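Local coordinates for putative sugar binding protein (Geobacillus stearothermophilus, PDB 6GUQ), which binds hexoses such as galactose and glucose in a cleft between two lobes and probably serves as the sugar-binding component of a transport system, at residues A216-S221 with I244-L249; A262-Q267 with K298-K303; H32-P37 with E64-R69. All coordinates share one frame; numbering follows the deposited sequence.

Interaction 1. Residues A216-S221 with I244-L249; sequences AFYGTS and IGFDTL. With BGC (beta-D-glucopyranose), chain B.
F217 and I244 start the parallel pairing, I244 N giving its hydrogen to F217 O over 3.0 Å. I244 O then accepts from G219 N at the same distance of 3.0 Å, so I244 straddles Y218 along the edge of its strand. Further on, water takes over the ladder, donating to S221 O and accepting from F246 N. Between these points the backbones run close, G219 O lying 3.5 Å from G245 CA in a CA-H...O contact.

The aromatic packing centres on F246, whose ring is met by backbone carbonyls: G219 O at its edge, 3.4 Å from F246 CD1, and T220 O over one face. The apolar pair is Y218 with I244. Y218, its CG anti to the backbone N (chi1 169°), lies on the same sheet face as I244 and brings CD1 to 4.1 Å from I244 CG2; its hydroxyl is hydrogen-bonded to R171 O.

At the sugar end, D247 OD2 accepts a hydrogen bond from glucose O1 at 2.6 Å, a fitting task for a carboxylate.

The contact is buried, and its strands belong to a beta-alpha-beta unit with helix 224-234. Strand 154-160 flanks 216-219, helix 135-149 touches Y218, I244 and F246, and F175 of helix 166-179 stacks on Y218.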
loop_
_atom_site.group_PDB
_atom_site.type_symbol
_atom_site.label_atom_id
_atom_site.label_comp_id
_atom_site.label_asym_id
_atom_site.label_seq_id
_atom_site.Cartn_x
_atom_site.Cartn_y
_atom_site.Cartn_z
ATOM N N ALA A 216 13.475 7.980 -15.001
ATOM C CA ALA A 216 12.285 8.127 -14.158
ATOM C C ALA A 216 12.017 6.847 -13.387
ATOM O O ALA A 216 12.025 5.752 -13.964
ATOM C CB ALA A 216 11.036 8.495 -14.974
ATOM N N PHE A 217 11.746 7.001 -12.095
ATOM C CA PHE A 217 11.388 5.896 -11.220
ATOM C C PHE A 217 9.960 6.074 -10.699
ATOM O O PHE A 217 9.542 7.189 -10.362
ATOM C CB PHE A 217 12.386 5.795 -10.058
ATOM C CG PHE A 217 13.673 5.086 -10.416
ATOM C CD1 PHE A 217 13.758 3.704 -10.366
ATOM C CD2 PHE A 217 14.795 5.804 -10.799
ATOM C CE1 PHE A 217 14.939 3.045 -10.691
ATOM C CE2 PHE A 217 15.978 5.148 -11.134
ATOM C CZ PHE A 217 16.048 3.765 -11.078
ATOM N N TYR A 218 9.218 4.963 -10.640
ATOM C CA TYR A 218 7.893 4.881 -10.028
ATOM C C TYR A 218 7.924 3.797 -8.957
ATOM O O TYR A 218 8.188 2.629 -9.257
ATOM C CB TYR A 218 6.829 4.563 -11.084
ATOM C CG TYR A 218 5.434 4.190 -10.563
ATOM C CD1 TYR A 218 4.818 4.928 -9.558
ATOM C CD2 TYR A 218 4.709 3.132 -11.126
ATOM C CE1 TYR A 218 3.542 4.606 -9.100
ATOM C CE2 TYR A 218 3.428 2.797 -10.668
ATOM C CZ TYR A 218 2.847 3.540 -9.662
ATOM O OH TYR A 218 1.563 3.226 -9.209
ATOM N N GLY A 219 7.676 4.172 -7.710
ATOM C CA GLY A 219 7.642 3.221 -6.605
ATOM C C GLY A 219 6.200 3.066 -6.169
ATOM O O GLY A 219 5.468 4.062 -6.090
ATOM N N THR A 220 5.783 1.818 -5.899
ATOM C CA THR A 220 4.373 1.525 -5.652
ATOM C C THR A 220 4.040 1.179 -4.202
ATOM O O THR A 220 2.861 0.943 -3.900
ATOM C CB THR A 220 3.875 0.407 -6.589
ATOM O OG1 THR A 220 4.359 -0.872 -6.165
ATOM C CG2 THR A 220 4.301 0.662 -8.015
ATOM N N SER A 221 5.015 1.178 -3.289
ATOM C CA SER A 221 4.738 0.965 -1.871
ATOM C C SER A 221 5.533 1.966 -1.030
ATOM O O SER A 221 6.369 2.718 -1.538
ATOM C CB SER A 221 5.037 -0.486 -1.463
ATOM O OG SER A 221 6.423 -0.791 -1.568
ATOM N N ILE A 244 8.708 9.444 -8.568
ATOM C CA ILE A 244 7.379 9.493 -7.949
ATOM C C ILE A 244 7.147 8.196 -7.178
ATOM O O ILE A 244 7.250 7.094 -7.742
ATOM C CB ILE A 244 6.264 9.732 -8.977
ATOM C CG1 ILE A 244 4.903 9.750 -8.265
ATOM C CG2 ILE A 244 6.324 8.676 -10.077
ATOM C CD1 ILE A 244 3.777 10.178 -9.134
ATOM N N GLY A 245 6.844 8.328 -5.884
ATOM C CA GLY A 245 6.604 7.162 -5.052
ATOM C C GLY A 245 5.237 7.158 -4.399
ATOM O O GLY A 245 4.321 7.849 -4.859
ATOM N N PHE A 246 5.093 6.398 -3.312
ATOM C CA PHE A 246 3.832 6.261 -2.593
ATOM C C PHE A 246 3.987 6.732 -1.154
ATOM O O PHE A 246 5.077 6.672 -0.569
ATOM C CB PHE A 246 3.335 4.805 -2.597
ATOM C CG PHE A 246 2.159 4.564 -3.504
ATOM C CD1 PHE A 246 2.331 4.502 -4.882
ATOM C CD2 PHE A 246 0.873 4.391 -2.975
ATOM C CE1 PHE A 246 1.242 4.277 -5.730
ATOM C CE2 PHE A 246 -0.229 4.166 -3.812
ATOM C CZ PHE A 246 -0.052 4.115 -5.187
ATOM N N ASP A 247 2.879 7.222 -0.601
ATOM C CA ASP A 247 2.730 7.532 0.818
ATOM C C ASP A 247 3.586 8.710 1.274
ATOM O O ASP A 247 4.332 9.299 0.481
ATOM C CB ASP A 247 3.017 6.281 1.650
ATOM C CG ASP A 247 2.055 5.144 1.310
ATOM O OD1 ASP A 247 0.811 5.352 1.456
ATOM O OD2 ASP A 247 2.534 4.060 0.880
ATOM N N THR A 248 3.471 9.058 2.560
ATOM C CA THR A 248 3.995 10.306 3.098
ATOM C C THR A 248 4.798 10.082 4.378
ATOM O O THR A 248 4.808 10.942 5.264
ATOM C CB THR A 248 2.860 11.292 3.355
ATOM O OG1 THR A 248 1.872 10.660 4.183
ATOM C CG2 THR A 248 2.203 11.750 2.029
ATOM N N LEU A 249 5.469 8.933 4.503
ATOM C CA LEU A 249 6.401 8.684 5.598
ATOM C C LEU A 249 7.385 9.842 5.713
ATOM O O LEU A 249 7.685 10.492 4.702
ATOM C CB LEU A 249 7.157 7.376 5.372
ATOM C CG LEU A 249 6.348 6.087 5.373
ATOM C CD1 LEU A 249 7.258 4.876 5.217
ATOM C CD2 LEU A 249 5.556 6.012 6.664
HETATM C C2 BGC B . 0.845 -0.269 1.067
HETATM C C3 BGC B . 0.927 -1.375 2.061
HETATM C C4 BGC B . 2.325 -1.909 2.089
HETATM C C5 BGC B . 3.318 -0.833 2.468
HETATM C C6 BGC B . 4.690 -1.432 2.364
HETATM C C1 BGC B . 1.870 0.824 1.323
HETATM O O1 BGC B . 1.928 1.630 0.229
HETATM O O2 BGC B . -0.448 0.370 1.038
HETATM O O3 BGC B . 0.129 -2.479 1.582
HETATM O O4 BGC B . 2.484 -2.963 3.036
HETATM O O5 BGC B . 3.243 0.290 1.538
HETATM O O6 BGC B . 5.602 -0.529 2.910
HETATM O O HOH W 1 7.639 4.987 -2.367
#

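Interaction 2. Residues A262-Q267 with K298-K303; sequences AATVVQ and KVIRKK. With BGC (beta-D-glucopyranose), chain B.
T264 and I300 form the hydrogen-bonded antiparallel pair of two strands whose N-to-C directions are 148° apart, with T264 N to I300 O and I300 N to T264 O both 3.0 Å, and V265 and V299 follow as a non-hydrogen-bonded pair.

On the face of T264, V266 and I300 the contact is branched carbon against branched carbon. V266 CG2 meets I300 CG2 at 3.6 Å, the two side chains crossing at about a right angle. The methyl of T264 runs beside I300, T264 CG2 to I300 CG1 3.8 Å, because chi1 of -175° turns OG1 the other way, to bond D247 O. On the other face V299 reaches two neighbours, placing CG1 3.8 Å from A263 CB and CG2 near V265 CG2. V299 CG1 also lies over the rim of one face of the R301 guanidinium, whose NH2 forms a salt bridge with D149. At the strand end a water joins A262 O to K302 N.

Q267 leaves the strand for the ligand: its NE2 donates to glucose O2 at 3.1 Å, nearly straight at 174°, and also to D247 OD1, while OE1 is bonded to T133 OG1. A leucine here would probably leave glucose O2 and D247 OD1 without this shared donor.

The contact thus joins a strand pair packed largely through beta-branched side chains to an amide that uses both its ends, which fixes which way round it sits against the sugar.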
loop_
_atom_site.group_PDB
_atom_site.type_symbol
_atom_site.label_atom_id
_atom_site.label_comp_id
_atom_site.label_asym_id
_atom_site.label_seq_id
_atom_site.Cartn_x
_atom_site.Cartn_y
_atom_site.Cartn_z
ATOM N N ALA A 262 10.040 13.893 -6.631
ATOM C CA ALA A 262 9.245 14.946 -7.252
ATOM C C ALA A 262 7.766 14.896 -6.894
ATOM O O ALA A 262 7.091 15.932 -6.945
ATOM C CB ALA A 262 9.384 14.879 -8.772
ATOM N N ALA A 263 7.243 13.724 -6.545
ATOM C CA ALA A 263 5.828 13.587 -6.239
ATOM C C ALA A 263 5.611 12.286 -5.489
ATOM O O ALA A 263 6.435 11.368 -5.543
ATOM C CB ALA A 263 4.961 13.616 -7.503
ATOM N N THR A 264 4.474 12.214 -4.799
ATOM C CA THR A 264 4.139 10.992 -4.090
ATOM C C THR A 264 2.622 10.876 -3.934
ATOM O O THR A 264 1.916 11.870 -3.726
ATOM C CB THR A 264 4.876 10.921 -2.736
ATOM O OG1 THR A 264 4.632 9.653 -2.106
ATOM C CG2 THR A 264 4.484 12.068 -1.809
ATOM N N VAL A 265 2.141 9.647 -4.095
ATOM C CA VAL A 265 0.724 9.319 -3.990
ATOM C C VAL A 265 0.342 9.255 -2.518
ATOM O O VAL A 265 0.829 8.394 -1.780
ATOM C CB VAL A 265 0.421 7.990 -4.694
ATOM C CG1 VAL A 265 -1.044 7.631 -4.537
ATOM C CG2 VAL A 265 0.818 8.068 -6.144
ATOM N N VAL A 266 -0.545 10.152 -2.096
ATOM C CA VAL A 266 -1.014 10.189 -0.712
ATOM C C VAL A 266 -1.922 9.000 -0.417
ATOM O O VAL A 266 -2.744 8.611 -1.252
ATOM C CB VAL A 266 -1.753 11.513 -0.460
ATOM C CG1 VAL A 266 -2.673 11.392 0.735
ATOM C CG2 VAL A 266 -0.766 12.652 -0.300
ATOM N N GLN A 267 -1.783 8.418 0.778
ATOM C CA GLN A 267 -2.792 7.522 1.343
ATOM C C GLN A 267 -3.156 7.997 2.739
ATOM O O GLN A 267 -2.528 8.898 3.303
ATOM C CB GLN A 267 -2.330 6.067 1.423
ATOM C CG GLN A 267 -2.014 5.436 0.100
ATOM C CD GLN A 267 -1.938 3.927 0.173
ATOM O OE1 GLN A 267 -2.913 3.235 -0.125
ATOM N NE2 GLN A 267 -0.777 3.402 0.581
ATOM N N LYS A 298 -4.489 11.104 -3.689
ATOM C CA LYS A 298 -4.122 12.222 -4.552
ATOM C C LYS A 298 -2.600 12.252 -4.651
ATOM O O LYS A 298 -1.898 11.669 -3.820
ATOM C CB LYS A 298 -4.652 13.559 -4.009
ATOM C CG LYS A 298 -4.405 13.733 -2.506
ATOM C CD LYS A 298 -4.480 15.190 -2.058
ATOM C CE LYS A 298 -4.270 15.327 -0.543
ATOM N NZ LYS A 298 -5.402 14.759 0.267
ATOM N N VAL A 299 -2.096 12.944 -5.675
ATOM C CA VAL A 299 -0.662 13.121 -5.875
ATOM C C VAL A 299 -0.260 14.491 -5.354
ATOM O O VAL A 299 -0.814 15.507 -5.781
ATOM C CB VAL A 299 -0.284 12.986 -7.356
ATOM C CG1 VAL A 299 1.162 13.341 -7.528
ATOM C CG2 VAL A 299 -0.587 11.568 -7.863
ATOM N N ILE A 300 0.707 14.529 -4.444
ATOM C CA ILE A 300 1.192 15.799 -3.924
ATOM C C ILE A 300 2.642 15.990 -4.342
ATOM O O ILE A 300 3.374 15.030 -4.604
ATOM C CB ILE A 300 1.068 15.909 -2.391
ATOM C CG1 ILE A 300 1.927 14.840 -1.719
ATOM C CG2 ILE A 300 -0.397 15.848 -1.966
ATOM C CD1 ILE A 300 2.651 15.336 -0.498
ATOM N N ARG A 301 3.046 17.254 -4.399
ATOM C CA ARG A 301 4.391 17.672 -4.752
ATOM C C ARG A 301 4.891 18.644 -3.691
ATOM O O ARG A 301 4.175 18.980 -2.743
ATOM C CB ARG A 301 4.420 18.302 -6.147
ATOM C CG ARG A 301 3.844 17.404 -7.232
ATOM C CD ARG A 301 3.392 18.223 -8.412
ATOM N NE ARG A 301 3.156 17.406 -9.603
ATOM C CZ ARG A 301 1.964 16.908 -9.933
ATOM N NH1 ARG A 301 0.915 17.139 -9.144
ATOM N NH2 ARG A 301 1.820 16.176 -11.037
ATOM N N LYS A 302 6.137 19.094 -3.855
ATOM C CA LYS A 302 6.749 20.008 -2.894
ATOM C C LYS A 302 5.892 21.241 -2.636
ATOM O O LYS A 302 5.964 21.831 -1.552
ATOM C CB LYS A 302 8.125 20.426 -3.413
ATOM C CG LYS A 302 8.869 21.459 -2.588
ATOM C CD LYS A 302 10.177 21.817 -3.281
ATOM C CE LYS A 302 10.797 23.073 -2.696
ATOM N NZ LYS A 302 11.060 22.971 -1.245
ATOM N N LYS A 303 5.078 21.647 -3.616
ATOM C CA LYS A 303 4.260 22.846 -3.462
ATOM C C LYS A 303 3.073 22.636 -2.527
ATOM O O LYS A 303 2.526 23.619 -2.021
ATOM C CB LYS A 303 3.775 23.336 -4.832
ATOM C CG LYS A 303 2.581 22.583 -5.414
ATOM C CD LYS A 303 2.336 22.994 -6.867
ATOM C CE LYS A 303 1.424 22.012 -7.603
ATOM N NZ LYS A 303 0.020 22.085 -7.114
HETATM C C2 BGC B . 0.845 -0.269 1.067
HETATM C C3 BGC B . 0.927 -1.375 2.061
HETATM C C4 BGC B . 2.325 -1.909 2.089
HETATM C C5 BGC B . 3.318 -0.833 2.468
HETATM C C6 BGC B . 4.690 -1.432 2.364
HETATM C C1 BGC B . 1.870 0.824 1.323
HETATM O O1 BGC B . 1.928 1.630 0.229
HETATM O O2 BGC B . -0.448 0.370 1.038
HETATM O O3 BGC B . 0.129 -2.479 1.582
HETATM O O4 BGC B . 2.484 -2.963 3.036
HETATM O O5 BGC B . 3.243 0.290 1.538
HETATM O O6 BGC B . 5.602 -0.529 2.910
HETATM O O HOH W 2 7.921 18.403 -5.885
#

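Interaction 3. Residues H32-P37 with E64-R69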
loop_
_atom_site.group_PDB
_atom_site.type_symbol
_atom_site.label_atom_id
_atom_site.label_comp_id
_atom_site.label_asym_id
_atom_site.label_seq_id
_atom_site.Cartn_x
_atom_site.Cartn_y
_atom_site.Cartn_z
ATOM N N HIS A 32 -13.899 -8.225 20.882
ATOM C CA HIS A 32 -12.528 -8.513 20.597
ATOM C C HIS A 32 -12.236 -8.693 19.134
ATOM O O HIS A 32 -12.650 -9.641 18.539
ATOM C CB HIS A 32 -12.121 -9.778 21.322
ATOM C CG HIS A 32 -10.719 -10.203 21.044
ATOM N ND1 HIS A 32 -9.636 -9.640 21.669
ATOM C CD2 HIS A 32 -10.220 -11.132 20.203
ATOM C CE1 HIS A 32 -8.529 -10.196 21.223
ATOM N NE2 HIS A 32 -8.857 -11.107 20.333
ATOM N N PHE A 33 -11.530 -7.755 18.550
ATOM C CA PHE A 33 -11.117 -7.868 17.156
ATOM C C PHE A 33 -9.601 -7.922 17.015
ATOM O O PHE A 33 -8.846 -7.485 17.887
ATOM C CB PHE A 33 -11.629 -6.717 16.271
ATOM C CG PHE A 33 -13.048 -6.302 16.517
ATOM C CD1 PHE A 33 -14.068 -7.235 16.484
ATOM C CD2 PHE A 33 -13.381 -4.960 16.646
ATOM C CE1 PHE A 33 -15.390 -6.859 16.673
ATOM C CE2 PHE A 33 -14.713 -4.574 16.829
ATOM C CZ PHE A 33 -15.717 -5.533 16.843
ATOM N N VAL A 34 -9.175 -8.450 15.871
ATOM C CA VAL A 34 -7.777 -8.608 15.515
ATOM C C VAL A 34 -7.507 -7.898 14.189
ATOM O O VAL A 34 -8.284 -8.034 13.234
ATOM C CB VAL A 34 -7.399 -10.100 15.440
ATOM C CG1 VAL A 34 -8.426 -10.835 14.649
ATOM C CG2 VAL A 34 -6.031 -10.281 14.787
ATOM N N LEU A 35 -6.413 -7.131 14.139
ATOM C CA LEU A 35 -5.955 -6.487 12.912
ATOM C C LEU A 35 -4.577 -7.044 12.561
ATOM O O LEU A 35 -3.643 -6.972 13.377
ATOM C CB LEU A 35 -5.892 -4.965 13.068
ATOM C CG LEU A 35 -5.076 -4.204 12.019
ATOM C CD1 LEU A 35 -5.698 -4.344 10.629
ATOM C CD2 LEU A 35 -4.963 -2.743 12.387
ATOM N N VAL A 36 -4.451 -7.564 11.345
ATOM C CA VAL A 36 -3.248 -8.224 10.848
ATOM C C VAL A 36 -2.601 -7.318 9.796
ATOM O O VAL A 36 -3.179 -7.132 8.718
ATOM C CB VAL A 36 -3.580 -9.595 10.249
ATOM C CG1 VAL A 36 -2.326 -10.246 9.695
ATOM C CG2 VAL A 36 -4.270 -10.468 11.281
ATOM N N PRO A 37 -1.409 -6.769 10.051
ATOM C CA PRO A 37 -0.689 -6.004 9.016
ATOM C C PRO A 37 0.105 -6.905 8.077
ATOM O O PRO A 37 0.310 -8.089 8.336
ATOM C CB PRO A 37 0.262 -5.132 9.831
ATOM C CG PRO A 37 0.601 -6.012 10.988
ATOM C CD PRO A 37 -0.715 -6.709 11.348
ATOM N N GLU A 64 -6.444 -6.349 19.009
ATOM C CA GLU A 64 -5.182 -7.061 18.994
ATOM C C GLU A 64 -4.529 -6.815 17.637
ATOM O O GLU A 64 -5.143 -7.064 16.590
ATOM C CB GLU A 64 -5.407 -8.550 19.248
ATOM C CG GLU A 64 -4.165 -9.311 19.648
ATOM C CD GLU A 64 -4.368 -10.818 19.611
ATOM O OE1 GLU A 64 -3.356 -11.552 19.507
ATOM O OE2 GLU A 64 -5.540 -11.262 19.689
ATOM N N TYR A 65 -3.301 -6.304 17.655
ATOM C CA TYR A 65 -2.549 -6.007 16.443
ATOM C C TYR A 65 -1.428 -7.040 16.358
ATOM O O TYR A 65 -0.504 -7.032 17.176
ATOM C CB TYR A 65 -2.051 -4.561 16.481
ATOM C CG TYR A 65 -1.110 -4.172 15.353
ATOM C CD1 TYR A 65 -1.591 -3.760 14.111
ATOM C CD2 TYR A 65 0.263 -4.221 15.536
ATOM C CE1 TYR A 65 -0.735 -3.406 13.086
ATOM C CE2 TYR A 65 1.129 -3.867 14.522
ATOM C CZ TYR A 65 0.634 -3.463 13.296
ATOM O OH TYR A 65 1.520 -3.125 12.286
ATOM N N ILE A 66 -1.539 -7.965 15.404
ATOM C CA ILE A 66 -0.613 -9.088 15.290
ATOM C C ILE A 66 -0.430 -9.420 13.815
ATOM O O ILE A 66 -1.406 -9.517 13.060
ATOM C CB ILE A 66 -1.087 -10.349 16.043
ATOM C CG1 ILE A 66 -2.463 -10.795 15.521
ATOM C CG2 ILE A 66 -1.086 -10.118 17.558
ATOM C CD1 ILE A 66 -3.170 -11.843 16.363
ATOM N N GLY A 67 0.829 -9.604 13.410
ATOM C CA GLY A 67 1.177 -9.925 12.046
ATOM C C GLY A 67 2.653 -10.263 11.944
ATOM O O GLY A 67 3.418 -10.056 12.892
ATOM N N PRO A 68 3.085 -10.773 10.784
ATOM C CA PRO A 68 4.456 -11.303 10.660
ATOM C C PRO A 68 5.518 -10.261 10.992
ATOM O O PRO A 68 5.366 -9.076 10.681
ATOM C CB PRO A 68 4.547 -11.725 9.186
ATOM C CG PRO A 68 3.117 -11.838 8.715
ATOM C CD PRO A 68 2.339 -10.845 9.514
ATOM N N ARG A 69 6.593 -10.715 11.658
ATOM C CA ARG A 69 7.803 -9.894 11.777
ATOM C C ARG A 69 8.286 -9.458 10.402
ATOM O O ARG A 69 8.611 -8.282 10.183
ATOM C CB ARG A 69 8.920 -10.662 12.498
ATOM C CG ARG A 69 8.580 -11.185 13.893
ATOM C CD ARG A 69 9.653 -10.814 14.930
ATOM N NE ARG A 69 9.143 -10.903 16.303
ATOM C CZ ARG A 69 9.210 -11.988 17.079
ATOM N NH1 ARG A 69 9.775 -13.105 16.629
ATOM N NH2 ARG A 69 8.710 -11.957 18.312
#
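P37 sits on the ring of Y65 in the closely packed part of this contact. Its CD lies over one ring face, a CH-pi contact 4.2 Å from the centroid, and P37 CG is 3.4 Å from Y65 CZ. A proline suits the place because its compact ring, with C-H bonds next to the nitrogen polarised, can lie against the aromatic face. With chi1 at 173° the Y65 ring is swung opposite the amide nitrogen, onto the L35 side of the sheet; there L35 CD2 meets the ring edge in plane, 3.9 Å from Y65 CD1. The hydroxyl is bonded to L40 O, so the ring is pinned at its far end as well. G67 has no side chain, which lets P37 CD come within 3.8 Å of G67 CA. On the opposite face of the sheet V34 CG2 packs against I66 CD1 at 3.6 Å, the two side chains at about a right angle. The backbone is equally firm: F33 O accepts from E64 N, L35 N gives to E64 O at 2.8 Å, and L35 O takes I66 N.

The contact is looser at the partly exposed end. There the extended side chain of E64 runs past the imidazole of H32, E64 OE2 at the ring edge, 3.4 Å from H32 NE2, with ring and carboxylate planes 42° apart.

Strand 32-36, helix 43-59 and strand 62-65 form a beta-alpha-beta crossover, the repeating unit of the Rossmann-like lobes of periplasmic binding proteins. As elsewhere in such folds, the sugar site lies beyond the C-terminal ends of the strands: E38 follows P37, and W45, another sugar-binding residue, touches both P37 and Y65.

Interactions 1 and 2 adjoin in one lobe, their centres 9 Å apart, with strands 242-246 and 263-266 side by side; T264 OG1 and V265 O meet the backbone of D247, and both contacts reach the glucose. Interaction 3 lies across the chain's centre, about 26 Å from interaction 1 between centres, and comes no nearer to it than about 11 Å between nearest atoms. Interaction 1 is wholly buried, whereas the other two are partly open, with charged or polar residues along their outer margins. Parallel pairing inside beta-alpha-beta units marks interactions 1 and 3; interaction 2 is antiparallel. The first two offer polar side chains to the sugar, while the third relies on apolar and aromatic packing beside sugar-binding residues.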